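Local structure of thymidylate synthase 1 (1BKP) at residues S9-I14 with C220-R225; K61-T66 with N188-F193; L57-V62 with K231-R236; A241-I246 with K262-K267. The protein catalyses the reductive methylation of dUMP to dTMP with methylenetetrahydrofolate as methyl donor and reductant, working as a homodimer. All coordinates share one frame; numbering follows the deposited sequence. Where two conformers were deposited one is given.

The four contacts reach from the N-terminal helix to a surface hairpin. Interactions 1 and 4 lie farthest apart, their centres about 27 Å from each other; interaction 3 touches all three others, and interaction 2 touches 3 and 4 but stops about 6 Å (nearest atoms) short of 1. Helix 188-206, strand 209-223 and helix 227-235, consecutive in the chain, serve interactions 2, 1 and 3 in turn. Interaction 2 is nested inside the loop closed by interaction 1, the segments of 1 and 3 alternate, and interaction 4 comes last. Interactions 2 and 3 share Lys61 and Val62. Interactions 1 to 3 thus join residues 9-66 to residues 188-236, while interaction 4 closes a local strand pair.

Interaction 1 (S9-I14 with C220-R225); sequences SIIKDI and CHVYTR
Helix 3-17 sets Ile11 and Ile14 against Cys220 and Val222, at the C-terminal end of strand 209-223 in the mixed sheet. The short helix and strand segments cross at -70°, with their axes 9.3 Å apart, so one turn of helix meets the strand through a small patch. Ile14 carries most of it with both of its branches. Its CG2, anti to the backbone N (chi1 of -68° places CG1 beside that N instead), meets Val222 CG2 tip to tip at 3.9 Å. The other branch ends in Ile14 CD1, 4.1 Å from Cys220 CB. In one of the two conformers of Cys220, SG would also touch Ile14 CD1 and Ile10 CG2. Farther along the strand, Ile11 bends its chain so that CD1 comes within 4.3 Å of Val222 CG1. This is helix-on-sheet packing, helix 3-17 lying on the mixed sheet of the fold: branched aliphatic chains suit it because each offers two methyl-bearing arms to a buried, wholly apolar surface. His221, Val222 and Tyr223 are predicted to bind dUMP in a site shared between the subunits, which would put helix 3-17 behind part of that site. On the strand, His221 points the other way, where it packs on Arg140 of the second subunit. Leu230 of helix 227-235 touches both Ile11 and Val222, closing the patch from a third element.

Interaction 2 (K61-T66 with N188-F193); sequences KVAWKT and NPFNVF
Ala63 and Phe190 meet where the chain makes an inverse gamma turn, centred on Ala63 at the N-cap position of helix 64-75. The turn is closed by Trp64 N bonding to Val62 O at 2.7 Å, and no hydrogen bond passes between the two segments. Ala63 offers the ring only its methyl, CB lying 4.3 Å from Phe190 CD1. The phenyl ring stands with CG anti to the backbone N (chi1 -177°), a torsion that carries its outer carbons to the first turn of helix 64-75. There Thr66 CG2 approaches the ring edge near its plane, 3.8 Å from Phe190 CE1. An alanine in place of Phe190 would probably open a gap beside Ala63 and Thr66 and leave the start of helix 64-75 without this neighbour. At the start of the turn, Val62 works with both branches: the Val62 and Pro189 side chains cross at about a right angle, with Val62 CG2 3.9 Å from Pro189 CB, while CG1 faces Phe190 CA. One helical turn beyond Pro189, Phe193 brings CE2 to 3.5 Å from Trp64 CB; the indole itself leads away, so that tryptophan contributes chiefly the root of its side chain. Proline suits the first turn of helix 188-206, where its missing N-H costs no helical bond. The arrangement is apolar packing between the starts of two helices, beside Asn191, which is predicted to help bind dUMP.

Interaction 3 (L57-V62 with K231-R236); sequences LTTKKV and KIQMER
Gln233 reaches from helix 227-235 to Thr59, and its side chain can be followed outward. CB lies 4.0 Å from Thr59 OG1, CG comes to 3.7 Å from the same oxygen, and CD, along the extended chain, still lies against it. At the tip, Gln233 NE2 gives a nearly straight hydrogen bond (N-H...O 174°) to Thr59 OG1 at 2.9 Å, the acceptor close to the amide plane. The same nitrogen lies against Leu57 CD1 and Lys60 CG, while Gln233 OE1 accepts from a water 2.7 Å away that in turn accepts from Lys60 NZ. Lys60 NZ also bonds Ala185 O. Arg236, its chain bent at chi2 and chi3, grips Thr59 O side-on: NH2 bonds it almost straight at 2.7 Å, NE at 3.2 Å along a bent path (139°), and NH2 also serves Asp270 O. Amide and guanidinium thus supply the donors for the buried Thr59, in a loop without regular structure, and the threonine is fixed through both its hydroxyl and its carbonyl.

Interaction 4 (A241-I246 with K262-K267); sequences APELWI and KLINYK
Glu243 and Ile264 exchange two backbone hydrogen bonds, Glu243 N to Ile264 O at 3.1 Å and Ile264 N to Glu243 O at 2.8 Å. Trp245 and Lys262 do the same: Trp245 N bonds Lys262 O nearly along the C=O axis, and Lys262 N bonds Trp245 O. Leu244 and Leu263 between them form the non-hydrogen-bonded pair. This is the two-stranded antiparallel sheet of strands 243-246 and 261-264, on the surface, away from the substrate and folate sites. A water bridges Ala241 O and Asn265 ND2. Apolar contacts divide between the two faces. On that of Glu243 and Lys262, whose charged ends suit an exposed side, Ile264 CD1 lies 3.8 Å from Trp245 CB. Leucines suit the other face, turned to the protein, where Leu244 meets Val54; here Leu263 CG meets Pro242 CG at 3.9 Å and its CD1 meets Leu244 CD1 at 4.1 Å. An alanine in place of Leu263 would probably leave a gap between Pro242, Leu244 and the nearby Trp64. Pro242, just before its strand, and Tyr266, just after the other, lie side by side, with Pro242 CG 3.8 Å from Tyr266 CD1; the phenol hydroxyl bonds to Leu57 O and Val62 N.

Interaction 1 (S9-I14 with C220-R225)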
loop_
_atom_site.group_PDB
_atom_site.type_symbol
_atom_site.label_atom_id
_atom_site.label_comp_id
_atom_site.label_asym_id
_atom_site.label_seq_id
_atom_site.Cartn_x
_atom_site.Cartn_y
_atom_site.Cartn_z
ATOM N N SER A 9 9.793 9.017 -17.527
ATOM C CA SER A 9 8.390 8.846 -17.993
ATOM C C SER A 9 7.421 9.412 -16.984
ATOM O O SER A 9 6.482 10.109 -17.373
ATOM C CB SER A 9 7.985 7.368 -18.235
ATOM O OG SER A 9 8.724 6.953 -19.373
ATOM N N ILE A 10 7.635 9.132 -15.703
ATOM C CA ILE A 10 6.760 9.700 -14.666
ATOM C C ILE A 10 6.851 11.196 -14.614
ATOM O O ILE A 10 5.819 11.929 -14.572
ATOM C CB ILE A 10 7.069 9.106 -13.300
ATOM C CG1 ILE A 10 6.750 7.569 -13.386
ATOM C CG2 ILE A 10 6.259 9.805 -12.166
ATOM C CD1 ILE A 10 7.110 6.761 -12.140
ATOM N N ILE A 11 8.071 11.699 -14.694
ATOM C CA ILE A 11 8.227 13.183 -14.602
ATOM C C ILE A 11 7.495 13.875 -15.771
ATOM O O ILE A 11 6.848 14.886 -15.582
ATOM C CB ILE A 11 9.800 13.565 -14.602
ATOM C CG1 ILE A 11 10.523 12.982 -13.352
ATOM C CG2 ILE A 11 9.949 15.119 -14.782
ATOM C CD1 ILE A 11 10.019 13.566 -12.041
ATOM N N LYS A 12 7.626 13.344 -16.987
ATOM C CA LYS A 12 6.975 13.928 -18.167
ATOM C C LYS A 12 5.455 13.915 -18.005
ATOM O O LYS A 12 4.758 14.852 -18.422
ATOM C CB LYS A 12 7.384 13.066 -19.382
ATOM C CG LYS A 12 7.046 13.595 -20.765
ATOM C CD LYS A 12 8.087 14.607 -21.223
ATOM C CE LYS A 12 7.743 15.160 -22.613
ATOM N NZ LYS A 12 8.523 16.364 -23.024
ATOM N N ASP A 13 4.951 12.864 -17.361
ATOM C CA ASP A 13 3.523 12.744 -17.146
ATOM C C ASP A 13 3.027 13.803 -16.181
ATOM O O ASP A 13 1.901 14.366 -16.315
ATOM C CB ASP A 13 3.179 11.338 -16.606
ATOM C CG ASP A 13 1.685 11.159 -16.437
ATOM O OD1 ASP A 13 1.004 11.447 -17.412
ATOM O OD2 ASP A 13 1.156 10.762 -15.391
ATOM N N ILE A 14 3.881 14.128 -15.215
ATOM C CA ILE A 14 3.517 15.115 -14.232
ATOM C C ILE A 14 3.552 16.546 -14.810
ATOM O O ILE A 14 2.575 17.364 -14.632
ATOM C CB ILE A 14 4.479 15.007 -12.963
ATOM C CG1 ILE A 14 4.210 13.695 -12.218
ATOM C CG2 ILE A 14 4.280 16.206 -11.966
ATOM C CD1 ILE A 14 5.270 13.448 -11.041
ATOM N N CYS A 220 2.191 11.751 -6.167
ATOM C CA CYS A 220 3.425 11.994 -6.883
ATOM C C CYS A 220 3.510 13.498 -7.208
ATOM O O CYS A 220 2.795 13.941 -8.084
ATOM C CB CYS A 220 3.272 11.250 -8.169
ATOM S SG CYS A 220 4.732 10.665 -8.846
ATOM N N HIS A 221 4.394 14.255 -6.572
ATOM C CA HIS A 221 4.441 15.726 -6.844
ATOM C C HIS A 221 5.767 16.327 -7.133
ATOM O O HIS A 221 6.785 15.738 -6.789
ATOM C CB HIS A 221 3.802 16.469 -5.686
ATOM C CG HIS A 221 4.395 16.127 -4.338
ATOM N ND1 HIS A 221 5.478 16.779 -3.813
ATOM C CD2 HIS A 221 4.015 15.237 -3.388
ATOM C CE1 HIS A 221 5.745 16.335 -2.597
ATOM N NE2 HIS A 221 4.867 15.389 -2.311
ATOM N N VAL A 222 5.752 17.446 -7.894
ATOM C CA VAL A 222 6.990 18.171 -8.137
ATOM C C VAL A 222 6.720 19.657 -7.923
ATOM O O VAL A 222 5.633 20.172 -8.271
ATOM C CB VAL A 222 7.648 17.951 -9.507
ATOM C CG1 VAL A 222 7.858 16.542 -9.861
ATOM C CG2 VAL A 222 6.973 18.639 -10.568
ATOM N N TYR A 223 7.613 20.322 -7.197
ATOM C CA TYR A 223 7.477 21.780 -6.965
ATOM C C TYR A 223 7.718 22.494 -8.256
ATOM O O TYR A 223 8.636 22.113 -8.993
ATOM C CB TYR A 223 8.402 22.283 -5.892
ATOM C CG TYR A 223 8.002 21.793 -4.521
ATOM C CD1 TYR A 223 8.372 20.546 -4.072
ATOM C CD2 TYR A 223 7.158 22.576 -3.703
ATOM C CE1 TYR A 223 7.899 20.045 -2.848
ATOM C CE2 TYR A 223 6.682 22.123 -2.468
ATOM C CZ TYR A 223 7.053 20.846 -2.060
ATOM O OH TYR A 223 6.488 20.356 -0.913
ATOM N N THR A 224 6.894 23.511 -8.567
ATOM C CA THR A 224 7.014 24.178 -9.882
ATOM C C THR A 224 8.388 24.715 -10.212
ATOM O O THR A 224 8.789 24.604 -11.325
ATOM C CB THR A 224 5.967 25.384 -10.041
ATOM O OG1 THR A 224 6.139 26.270 -8.910
ATOM C CG2 THR A 224 4.517 24.791 -10.061
ATOM N N ARG A 225 9.106 25.273 -9.255
ATOM C CA ARG A 225 10.471 25.774 -9.600
ATOM C C ARG A 225 11.468 24.694 -9.848
ATOM O O ARG A 225 12.649 24.987 -10.138
ATOM C CB ARG A 225 11.014 26.691 -8.513
ATOM C CG ARG A 225 10.226 27.964 -8.402
ATOM C CD ARG A 225 10.794 28.847 -7.250
ATOM N NE ARG A 225 10.064 30.099 -7.141
ATOM C CZ ARG A 225 10.351 31.079 -6.275
ATOM N NH1 ARG A 225 11.368 30.990 -5.416
ATOM N NH2 ARG A 225 9.585 32.161 -6.269
#

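Interaction 2 (K61-T66 with N188-F193)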
loop_
_atom_site.group_PDB
_atom_site.type_symbol
_atom_site.label_atom_id
_atom_site.label_comp_id
_atom_site.label_asym_id
_atom_site.label_seq_id
_atom_site.Cartn_x
_atom_site.Cartn_y
_atom_site.Cartn_z
ATOM N N LYS A 61 23.759 12.811 -9.769
ATOM C CA LYS A 61 24.291 11.882 -8.806
ATOM C C LYS A 61 23.328 11.699 -7.635
ATOM O O LYS A 61 22.790 12.655 -7.117
ATOM C CB LYS A 61 25.582 12.424 -8.215
ATOM C CG LYS A 61 26.163 11.542 -7.173
ATOM C CD LYS A 61 27.369 12.299 -6.550
ATOM C CE LYS A 61 28.133 11.416 -5.568
ATOM N NZ LYS A 61 28.851 10.304 -6.226
ATOM N N VAL A 62 23.069 10.479 -7.245
ATOM C CA VAL A 62 22.179 10.275 -6.088
ATOM C C VAL A 62 23.105 10.156 -4.883
ATOM O O VAL A 62 24.164 9.500 -4.977
ATOM C CB VAL A 62 21.371 8.964 -6.265
ATOM C CG1 VAL A 62 20.649 8.579 -4.951
ATOM C CG2 VAL A 62 20.287 9.182 -7.410
ATOM N N ALA A 63 22.611 10.551 -3.720
ATOM C CA ALA A 63 23.482 10.532 -2.520
ATOM C C ALA A 63 23.438 9.118 -1.961
ATOM O O ALA A 63 22.872 8.908 -0.932
ATOM C CB ALA A 63 22.905 11.496 -1.528
ATOM N N TRP A 64 24.065 8.172 -2.647
ATOM C CA TRP A 64 23.985 6.795 -2.268
ATOM C C TRP A 64 24.452 6.410 -0.893
ATOM O O TRP A 64 23.857 5.581 -0.294
ATOM C CB TRP A 64 24.637 5.952 -3.351
ATOM C CG TRP A 64 26.157 6.046 -3.366
ATOM C CD1 TRP A 64 26.940 6.978 -4.053
ATOM C CD2 TRP A 64 27.053 5.146 -2.722
ATOM N NE1 TRP A 64 28.283 6.677 -3.860
ATOM C CE2 TRP A 64 28.374 5.555 -3.057
ATOM C CE3 TRP A 64 26.881 4.013 -1.875
ATOM C CZ2 TRP A 64 29.486 4.873 -2.581
ATOM C CZ3 TRP A 64 27.989 3.332 -1.410
ATOM C CH2 TRP A 64 29.282 3.771 -1.769
ATOM N N LYS A 65 25.563 6.954 -0.417
ATOM C CA LYS A 65 26.072 6.654 0.936
ATOM C C LYS A 65 25.118 7.103 2.028
ATOM O O LYS A 65 24.901 6.385 2.986
ATOM C CB LYS A 65 27.416 7.321 1.131
ATOM C CG LYS A 65 28.559 6.588 0.487
ATOM C CD LYS A 65 29.879 6.996 1.202
ATOM C CE LYS A 65 31.116 6.586 0.445
ATOM N NZ LYS A 65 32.314 7.272 0.973
ATOM N N THR A 66 24.659 8.360 1.965
ATOM C CA THR A 66 23.672 8.916 2.894
ATOM C C THR A 66 22.390 8.046 2.900
ATOM O O THR A 66 21.843 7.776 3.959
ATOM C CB THR A 66 23.270 10.275 2.419
ATOM O OG1 THR A 66 24.481 11.030 2.379
ATOM C CG2 THR A 66 22.256 10.926 3.355
ATOM N N ASN A 188 12.234 10.941 -4.331
ATOM C CA ASN A 188 12.105 9.654 -4.990
ATOM C C ASN A 188 13.433 8.921 -5.383
ATOM O O ASN A 188 13.584 7.688 -5.079
ATOM C CB ASN A 188 11.207 9.802 -6.215
ATOM C CG ASN A 188 11.015 8.493 -6.939
ATOM O OD1 ASN A 188 11.575 8.306 -8.004
ATOM N ND2 ASN A 188 10.085 7.653 -6.437
ATOM N N PRO A 189 14.387 9.612 -6.031
ATOM C CA PRO A 189 15.619 8.835 -6.396
ATOM C C PRO A 189 16.360 8.257 -5.238
ATOM O O PRO A 189 16.815 7.107 -5.281
ATOM C CB PRO A 189 16.453 9.833 -7.231
ATOM C CG PRO A 189 15.398 10.869 -7.784
ATOM C CD PRO A 189 14.444 11.012 -6.573
ATOM N N PHE A 190 16.407 9.006 -4.138
ATOM C CA PHE A 190 17.081 8.571 -2.906
ATOM C C PHE A 190 16.328 7.327 -2.329
ATOM O O PHE A 190 16.944 6.344 -1.906
ATOM C CB PHE A 190 16.969 9.732 -1.963
ATOM C CG PHE A 190 17.645 9.559 -0.649
ATOM C CD1 PHE A 190 19.001 9.951 -0.462
ATOM C CD2 PHE A 190 16.918 9.132 0.444
ATOM C CE1 PHE A 190 19.560 9.912 0.803
ATOM C CE2 PHE A 190 17.502 9.090 1.749
ATOM C CZ PHE A 190 18.800 9.479 1.910
ATOM N N ASN A 191 15.001 7.430 -2.223
ATOM C CA ASN A 191 14.144 6.374 -1.649
ATOM C C ASN A 191 14.099 5.084 -2.471
ATOM O O ASN A 191 14.225 3.998 -1.909
ATOM C CB ASN A 191 12.738 6.924 -1.503
ATOM C CG ASN A 191 12.581 7.816 -0.297
ATOM O OD1 ASN A 191 13.263 7.646 0.764
ATOM N ND2 ASN A 191 11.681 8.749 -0.412
ATOM N N VAL A 192 14.133 5.194 -3.813
ATOM C CA VAL A 192 14.040 4.039 -4.691
ATOM C C VAL A 192 15.370 3.248 -4.534
ATOM O O VAL A 192 15.341 2.006 -4.348
ATOM C CB VAL A 192 13.861 4.468 -6.093
ATOM C CG1 VAL A 192 14.025 3.309 -7.089
ATOM C CG2 VAL A 192 12.440 4.999 -6.292
ATOM N N PHE A 193 16.501 3.965 -4.551
ATOM C CA PHE A 193 17.808 3.250 -4.371
ATOM C C PHE A 193 17.904 2.585 -2.995
ATOM O O PHE A 193 18.188 1.417 -2.883
ATOM C CB PHE A 193 18.968 4.259 -4.536
ATOM C CG PHE A 193 20.339 3.650 -4.209
ATOM C CD1 PHE A 193 20.918 2.742 -5.067
ATOM C CD2 PHE A 193 21.018 3.982 -3.026
ATOM C CE1 PHE A 193 22.202 2.160 -4.758
ATOM C CE2 PHE A 193 22.271 3.420 -2.702
ATOM C CZ PHE A 193 22.860 2.528 -3.550
#

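Interaction 3 (L57-V62 with K231-R236)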
loop_
_atom_site.group_PDB
_atom_site.type_symbol
_atom_site.label_atom_id
_atom_site.label_comp_id
_atom_site.label_asym_id
_atom_site.label_seq_id
_atom_site.Cartn_x
_atom_site.Cartn_y
_atom_site.Cartn_z
ATOM N N LEU A 57 19.677 6.613 -10.612
ATOM C CA LEU A 57 19.702 7.565 -11.725
ATOM C C LEU A 57 21.121 7.837 -12.207
ATOM O O LEU A 57 22.044 7.853 -11.377
ATOM C CB LEU A 57 19.174 8.933 -11.298
ATOM C CG LEU A 57 17.675 9.058 -10.927
ATOM C CD1 LEU A 57 17.311 10.583 -10.964
ATOM C CD2 LEU A 57 16.825 8.152 -11.932
ATOM N N THR A 58 21.289 8.081 -13.517
ATOM C CA THR A 58 22.611 8.512 -13.986
ATOM C C THR A 58 22.556 9.982 -14.508
ATOM O O THR A 58 23.590 10.580 -14.874
ATOM C CB THR A 58 23.167 7.632 -15.002
ATOM O OG1 THR A 58 22.378 7.687 -16.203
ATOM C CG2 THR A 58 23.347 6.163 -14.415
ATOM N N THR A 59 21.356 10.553 -14.587
ATOM C CA THR A 59 21.241 11.919 -15.077
ATOM C C THR A 59 21.643 12.962 -14.019
ATOM O O THR A 59 21.691 14.143 -14.301
ATOM C CB THR A 59 19.862 12.262 -15.685
ATOM O OG1 THR A 59 18.930 12.033 -14.671
ATOM C CG2 THR A 59 19.531 11.362 -16.965
ATOM N N LYS A 60 21.801 12.514 -12.780
ATOM C CA LYS A 60 22.331 13.353 -11.695
ATOM C C LYS A 60 22.866 12.372 -10.659
ATOM O O LYS A 60 22.550 11.190 -10.711
ATOM C CB LYS A 60 21.254 14.248 -11.057
ATOM C CG LYS A 60 20.299 13.538 -10.121
ATOM C CD LYS A 60 19.501 14.466 -9.272
ATOM C CE LYS A 60 18.536 13.645 -8.298
ATOM N NZ LYS A 60 17.563 14.511 -7.483
ATOM N N LYS A 61 23.759 12.811 -9.769
ATOM C CA LYS A 61 24.291 11.882 -8.806
ATOM C C LYS A 61 23.328 11.699 -7.635
ATOM O O LYS A 61 22.790 12.655 -7.117
ATOM C CB LYS A 61 25.582 12.424 -8.215
ATOM C CG LYS A 61 26.163 11.542 -7.173
ATOM C CD LYS A 61 27.369 12.299 -6.550
ATOM C CE LYS A 61 28.133 11.416 -5.568
ATOM N NZ LYS A 61 28.851 10.304 -6.226
ATOM N N VAL A 62 23.069 10.479 -7.245
ATOM C CA VAL A 62 22.179 10.275 -6.088
ATOM C C VAL A 62 23.105 10.156 -4.883
ATOM O O VAL A 62 24.164 9.500 -4.977
ATOM C CB VAL A 62 21.371 8.964 -6.265
ATOM C CG1 VAL A 62 20.649 8.579 -4.951
ATOM C CG2 VAL A 62 20.287 9.182 -7.410
ATOM N N LYS A 231 13.588 19.205 -16.645
ATOM C CA LYS A 231 13.553 19.231 -18.117
ATOM C C LYS A 231 14.981 19.026 -18.587
ATOM O O LYS A 231 15.195 18.358 -19.580
ATOM C CB LYS A 231 13.008 20.575 -18.644
ATOM C CG LYS A 231 11.452 20.634 -18.653
ATOM C CD LYS A 231 11.076 21.977 -19.287
ATOM C CE LYS A 231 9.631 22.361 -19.068
ATOM N NZ LYS A 231 8.774 21.748 -20.097
ATOM N N ILE A 232 15.953 19.678 -17.932
ATOM C CA ILE A 232 17.367 19.444 -18.265
ATOM C C ILE A 232 17.726 17.988 -18.066
ATOM O O ILE A 232 18.263 17.343 -18.986
ATOM C CB ILE A 232 18.322 20.290 -17.360
ATOM C CG1 ILE A 232 18.261 21.749 -17.781
ATOM C CG2 ILE A 232 19.846 19.748 -17.406
ATOM C CD1 ILE A 232 19.006 22.595 -16.705
ATOM N N GLN A 233 17.440 17.430 -16.881
ATOM C CA GLN A 233 17.748 16.030 -16.626
ATOM C C GLN A 233 17.233 15.091 -17.669
ATOM O O GLN A 233 17.825 14.104 -17.959
ATOM C CB GLN A 233 17.113 15.548 -15.328
ATOM C CG GLN A 233 18.037 15.594 -14.257
ATOM C CD GLN A 233 17.463 15.106 -12.984
ATOM O OE1 GLN A 233 16.862 15.908 -12.235
ATOM N NE2 GLN A 233 17.680 13.781 -12.683
ATOM N N MET A 234 16.035 15.343 -18.148
ATOM C CA MET A 234 15.443 14.491 -19.111
ATOM C C MET A 234 16.143 14.438 -20.433
ATOM O O MET A 234 15.964 13.473 -21.134
ATOM C CB MET A 234 13.971 14.815 -19.284
ATOM C CG MET A 234 13.165 14.174 -18.127
ATOM S SD MET A 234 11.451 14.432 -18.278
ATOM C CE MET A 234 11.256 16.243 -18.527
ATOM N N GLU A 235 16.821 15.508 -20.826
ATOM C CA GLU A 235 17.521 15.542 -22.103
ATOM C C GLU A 235 18.948 15.081 -21.974
ATOM O O GLU A 235 19.661 15.040 -22.947
ATOM C CB GLU A 235 17.604 16.981 -22.677
ATOM C CG GLU A 235 16.300 17.703 -23.034
ATOM C CD GLU A 235 16.502 19.268 -23.283
ATOM O OE1 GLU A 235 17.644 19.775 -23.547
ATOM O OE2 GLU A 235 15.483 20.004 -23.220
ATOM N N ARG A 236 19.371 14.748 -20.775
ATOM C CA ARG A 236 20.751 14.298 -20.600
ATOM C C ARG A 236 21.065 12.880 -21.039
ATOM O O ARG A 236 20.182 12.003 -21.176
ATOM C CB ARG A 236 21.128 14.495 -19.123
ATOM C CG ARG A 236 22.081 15.602 -18.955
ATOM C CD ARG A 236 21.748 16.612 -17.924
ATOM N NE ARG A 236 22.238 16.352 -16.618
ATOM C CZ ARG A 236 22.825 17.163 -15.700
ATOM N NH1 ARG A 236 23.186 18.469 -15.770
ATOM N NH2 ARG A 236 22.834 16.616 -14.495
HETATM O O HOH W 1 16.118 14.575 -9.979
#

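Interaction 4 (A241-I246 with K262-K267)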
loop_
_atom_site.group_PDB
_atom_site.type_symbol
_atom_site.label_atom_id
_atom_site.label_comp_id
_atom_site.label_asym_id
_atom_site.label_seq_id
_atom_site.Cartn_x
_atom_site.Cartn_y
_atom_site.Cartn_z
ATOM N N ALA A 241 24.224 1.237 -15.611
ATOM C CA ALA A 241 24.150 1.296 -14.210
ATOM C C ALA A 241 25.456 0.793 -13.569
ATOM O O ALA A 241 26.122 -0.096 -14.126
ATOM C CB ALA A 241 22.976 0.524 -13.713
ATOM N N PRO A 242 25.825 1.349 -12.375
ATOM C CA PRO A 242 27.026 0.935 -11.660
ATOM C C PRO A 242 26.745 -0.428 -11.039
ATOM O O PRO A 242 25.591 -0.862 -10.940
ATOM C CB PRO A 242 27.161 2.033 -10.590
ATOM C CG PRO A 242 25.797 2.518 -10.379
ATOM C CD PRO A 242 25.192 2.514 -11.721
ATOM N N GLU A 243 27.788 -1.160 -10.673
ATOM C CA GLU A 243 27.551 -2.417 -10.010
ATOM C C GLU A 243 27.628 -2.080 -8.488
ATOM O O GLU A 243 28.286 -1.098 -8.077
ATOM C CB GLU A 243 28.651 -3.424 -10.451
ATOM C CG GLU A 243 28.839 -4.598 -9.585
ATOM C CD GLU A 243 30.173 -5.295 -9.892
ATOM O OE1 GLU A 243 30.379 -5.693 -11.067
ATOM O OE2 GLU A 243 31.011 -5.435 -8.965
ATOM N N LEU A 244 26.796 -2.734 -7.699
ATOM C CA LEU A 244 26.812 -2.559 -6.259
ATOM C C LEU A 244 27.461 -3.817 -5.577
ATOM O O LEU A 244 26.914 -4.907 -5.563
ATOM C CB LEU A 244 25.370 -2.332 -5.747
ATOM C CG LEU A 244 25.252 -2.399 -4.250
ATOM C CD1 LEU A 244 26.042 -1.285 -3.586
ATOM C CD2 LEU A 244 23.730 -2.344 -3.873
ATOM N N TRP A 245 28.662 -3.644 -5.063
ATOM C CA TRP A 245 29.372 -4.696 -4.348
ATOM C C TRP A 245 28.825 -4.664 -2.901
ATOM O O TRP A 245 28.786 -3.636 -2.288
ATOM C CB TRP A 245 30.896 -4.351 -4.265
ATOM C CG TRP A 245 31.632 -5.321 -3.389
ATOM C CD1 TRP A 245 32.039 -6.566 -3.740
ATOM C CD2 TRP A 245 32.061 -5.123 -2.017
ATOM N NE1 TRP A 245 32.694 -7.170 -2.681
ATOM C CE2 TRP A 245 32.730 -6.297 -1.622
ATOM C CE3 TRP A 245 31.959 -4.067 -1.115
ATOM C CZ2 TRP A 245 33.294 -6.447 -0.372
ATOM C CZ3 TRP A 245 32.492 -4.206 0.125
ATOM C CH2 TRP A 245 33.171 -5.395 0.495
ATOM N N ILE A 246 28.452 -5.808 -2.363
ATOM C CA ILE A 246 28.011 -5.881 -0.973
ATOM C C ILE A 246 28.898 -7.000 -0.384
ATOM O O ILE A 246 29.029 -8.085 -0.988
ATOM C CB ILE A 246 26.565 -6.316 -0.858
ATOM C CG1 ILE A 246 25.656 -5.182 -1.362
ATOM C CG2 ILE A 246 26.218 -6.538 0.677
ATOM C CD1 ILE A 246 24.259 -5.685 -1.369
ATOM N N LYS A 262 29.781 -0.738 -1.786
ATOM C CA LYS A 262 30.591 0.150 -2.589
ATOM C C LYS A 262 29.950 0.100 -3.976
ATOM O O LYS A 262 29.593 -0.975 -4.435
ATOM C CB LYS A 262 32.065 -0.387 -2.590
ATOM C CG LYS A 262 32.761 -0.414 -3.906
ATOM C CD LYS A 262 34.154 -1.040 -3.757
ATOM C CE LYS A 262 35.147 -0.472 -4.792
ATOM N NZ LYS A 262 36.580 -0.790 -4.453
ATOM N N LEU A 263 29.745 1.273 -4.575
ATOM C CA LEU A 263 29.213 1.432 -5.896
ATOM C C LEU A 263 30.371 1.527 -6.786
ATOM O O LEU A 263 31.182 2.404 -6.612
ATOM C CB LEU A 263 28.502 2.748 -5.960
ATOM C CG LEU A 263 27.242 2.869 -6.775
ATOM C CD1 LEU A 263 26.324 1.627 -6.502
ATOM C CD2 LEU A 263 26.568 4.225 -6.409
ATOM N N ILE A 264 30.377 0.788 -7.863
ATOM C CA ILE A 264 31.504 0.756 -8.741
ATOM C C ILE A 264 31.147 1.211 -10.102
ATOM O O ILE A 264 30.206 0.736 -10.720
ATOM C CB ILE A 264 31.999 -0.740 -8.886
ATOM C CG1 ILE A 264 32.464 -1.282 -7.534
ATOM C CG2 ILE A 264 33.063 -0.893 -9.955
ATOM C CD1 ILE A 264 32.201 -2.759 -7.488
ATOM N N ASN A 265 31.989 2.084 -10.612
ATOM C CA ASN A 265 31.831 2.631 -11.960
ATOM C C ASN A 265 30.547 3.497 -12.053
ATOM O O ASN A 265 29.872 3.529 -13.089
ATOM C CB ASN A 265 31.777 1.485 -12.967
ATOM C CG ASN A 265 31.756 1.967 -14.388
ATOM O OD1 ASN A 265 32.588 2.776 -14.805
ATOM N ND2 ASN A 265 30.760 1.512 -15.138
ATOM N N TYR A 266 30.314 4.297 -11.025
ATOM C CA TYR A 266 29.101 5.150 -11.093
ATOM C C TYR A 266 29.324 6.433 -11.899
ATOM O O TYR A 266 29.898 7.350 -11.372
ATOM C CB TYR A 266 28.663 5.491 -9.687
ATOM C CG TYR A 266 27.343 6.245 -9.589
ATOM C CD1 TYR A 266 26.400 6.275 -10.650
ATOM C CD2 TYR A 266 27.032 6.945 -8.411
ATOM C CE1 TYR A 266 25.165 6.973 -10.553
ATOM C CE2 TYR A 266 25.810 7.660 -8.286
ATOM C CZ TYR A 266 24.887 7.661 -9.397
ATOM O OH TYR A 266 23.733 8.399 -9.298
ATOM N N LYS A 267 28.937 6.481 -13.177
ATOM C CA LYS A 267 29.080 7.707 -13.974
ATOM C C LYS A 267 27.704 8.402 -13.936
ATOM O O LYS A 267 26.676 7.713 -13.997
ATOM C CB LYS A 267 29.381 7.391 -15.441
ATOM C CG LYS A 267 30.721 6.830 -15.723
ATOM C CD LYS A 267 30.783 6.558 -17.230
ATOM C CE LYS A 267 32.158 6.072 -17.651
ATOM N NZ LYS A 267 32.283 5.937 -19.143
HETATM O O HOH W 2 28.813 -0.730 -15.173
#